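Local coordinates for protein topoisomerase IV subunit A (Escherichia coli, PDB 1ZVT) that forms, as the ParC subunit, part of the DNA-decatenating enzyme topoisomerase IV, and through this beta-pinwheel C-terminal domain probably binds DNA, at residues V48-T53 against V86-M91. Residues are numbered along the deposited sequence; the frame is centred on the assembly and turned at random.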
# COMPACT_ATOMS: atom_id res chain seq x y z
N VAL A 48 -10.99 5.12 3.40
CA VAL A 48 -10.30 5.67 2.23
C VAL A 48 -9.94 4.54 1.27
O VAL A 48 -9.61 3.43 1.71
CB VAL A 48 -9.04 6.43 2.68
CG1 VAL A 48 -8.04 6.56 1.56
CG2 VAL A 48 -9.43 7.82 3.22
N PHE A 49 -10.03 4.82 -0.03
CA PHE A 49 -9.68 3.91 -1.11
C PHE A 49 -8.63 4.59 -1.96
O PHE A 49 -8.69 5.81 -2.22
CB PHE A 49 -10.92 3.57 -1.95
CG PHE A 49 -12.00 2.91 -1.15
CD1 PHE A 49 -13.00 3.66 -0.54
CD2 PHE A 49 -11.96 1.52 -0.95
CE1 PHE A 49 -13.98 3.03 0.26
CE2 PHE A 49 -12.94 0.90 -0.14
CZ PHE A 49 -13.94 1.67 0.45
N VAL A 50 -7.66 3.81 -2.42
CA VAL A 50 -6.69 4.32 -3.39
C VAL A 50 -6.83 3.52 -4.70
O VAL A 50 -6.83 2.27 -4.67
CB VAL A 50 -5.26 4.22 -2.85
CG1 VAL A 50 -4.30 4.78 -3.88
CG2 VAL A 50 -5.13 5.01 -1.52
N ASP A 51 -6.98 4.22 -5.82
CA ASP A 51 -7.11 3.52 -7.12
C ASP A 51 -5.78 3.30 -7.83
O ASP A 51 -4.72 3.78 -7.37
CB ASP A 51 -8.18 4.16 -8.04
CG ASP A 51 -7.72 5.44 -8.75
OD1 ASP A 51 -6.51 5.71 -8.86
OD2 ASP A 51 -8.60 6.18 -9.24
N SER A 52 -5.84 2.54 -8.93
CA SER A 52 -4.64 2.13 -9.66
C SER A 52 -3.89 3.29 -10.34
O SER A 52 -2.76 3.09 -10.82
CB SER A 52 -5.02 1.08 -10.70
OG SER A 52 -6.05 1.56 -11.51
N THR A 53 -4.51 4.47 -10.39
CA THR A 53 -3.92 5.66 -10.98
C THR A 53 -3.32 6.61 -9.95
O THR A 53 -2.76 7.65 -10.31
CB THR A 53 -4.93 6.44 -11.88
OG1 THR A 53 -5.90 7.10 -11.07
CG2 THR A 53 -5.62 5.52 -12.87
N VAL A 86 -9.97 -0.20 -7.91
CA VAL A 86 -9.71 0.13 -6.50
C VAL A 86 -8.84 -0.94 -5.88
O VAL A 86 -9.27 -2.10 -5.70
CB VAL A 86 -11.01 0.28 -5.70
CG1 VAL A 86 -10.73 0.36 -4.21
CG2 VAL A 86 -11.77 1.52 -6.18
N ASP A 87 -7.62 -0.56 -5.52
CA ASP A 87 -6.63 -1.56 -5.13
C ASP A 87 -6.32 -1.61 -3.65
O ASP A 87 -5.84 -2.63 -3.13
CB ASP A 87 -5.34 -1.34 -5.92
CG ASP A 87 -5.52 -1.56 -7.41
OD1 ASP A 87 -6.56 -2.13 -7.82
OD2 ASP A 87 -4.64 -1.13 -8.18
N HIS A 88 -6.58 -0.50 -2.95
CA HIS A 88 -6.16 -0.37 -1.57
C HIS A 88 -7.23 0.33 -0.74
O HIS A 88 -7.88 1.26 -1.23
CB HIS A 88 -4.82 0.39 -1.43
CG HIS A 88 -3.80 0.01 -2.46
ND1 HIS A 88 -3.05 -1.14 -2.39
CD2 HIS A 88 -3.40 0.64 -3.60
CE1 HIS A 88 -2.25 -1.22 -3.43
NE2 HIS A 88 -2.44 -0.15 -4.18
N MET A 89 -7.38 -0.14 0.50
CA MET A 89 -8.38 0.39 1.43
C MET A 89 -7.73 0.62 2.79
O MET A 89 -6.98 -0.25 3.29
CB MET A 89 -9.53 -0.62 1.57
CG MET A 89 -10.62 -0.20 2.52
SD MET A 89 -12.11 -1.27 2.51
CE MET A 89 -11.44 -2.88 2.98
N LEU A 90 -7.99 1.77 3.40
CA LEU A 90 -7.39 2.13 4.69
C LEU A 90 -8.42 2.77 5.60
O LEU A 90 -9.31 3.51 5.14
CB LEU A 90 -6.26 3.14 4.49
CG LEU A 90 -5.01 2.60 3.80
CD1 LEU A 90 -5.10 2.72 2.29
CD2 LEU A 90 -3.81 3.36 4.34
N MET A 91 -8.26 2.55 6.90
CA MET A 91 -9.05 3.23 7.89
C MET A 91 -8.14 3.40 9.10
O MET A 91 -7.79 2.42 9.76
CB MET A 91 -10.29 2.40 8.24
CG MET A 91 -11.41 3.15 8.84
SD MET A 91 -12.95 2.20 8.77
CE MET A 91 -14.14 3.43 9.27
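Phe49 and Met89 lie side by side on one face of a two-strand antiparallel pairing, their side chains pointing the same way. Met89 CG is anti to its backbone N (chi1 180°), which brings CG to 3.7 Å from Phe49 CE2; Met89 SD sits 3.5 Å from the same carbon. This is a Met-aromatic contact of oblique geometry, with the sulfur 60° off the ring normal. On the same face Val86 crosses the phenylalanine obliquely, and its CG1 comes within 3.7 Å of Phe49 CD2. An alanine in place of Phe49 would probably leave Met89 SD and Val86 CG1 without the ring they share, opening a gap between them.

The other face carries Val48 and Leu90, then Val50 and His88. Val50 CB lies 4.1 Å from His88 CD2, while its CG2 makes a looser apolar contact with Leu90 CD1. Val48 and Leu90 exchange two backbone hydrogen bonds, and Val50 N gives another to His88 O at 2.8 Å. Here the register slips: Asp87 and His88 both face Val50, a classic beta bulge, and Val50 O takes both their amides. The bond from Asp87 N to Val50 O is 3.1 Å, and that from His88 N longer and more bent, its N-H...O angle 145°. From the bulge itself, Asp87 OD2 approaches Ser52 CB at 3.4 Å, while Asp87 OD1 is hydrogen-bonded to Thr85 OG1 and Ser52 OG to Thr85 N. Asp51 OD1 accepts from Thr53 N in an Asx turn, and also from Arg55 N, as the chain heads into the next strand.

Strand 86-90 forms one edge of a four-stranded antiparallel sheet of the pinwheel, beside 47-51, whose other neighbour is 55-59. Met89 reaches across to strands 3-9 and 35-42 of the adjacent sheet, touching Ile6, Leu8 and Val39.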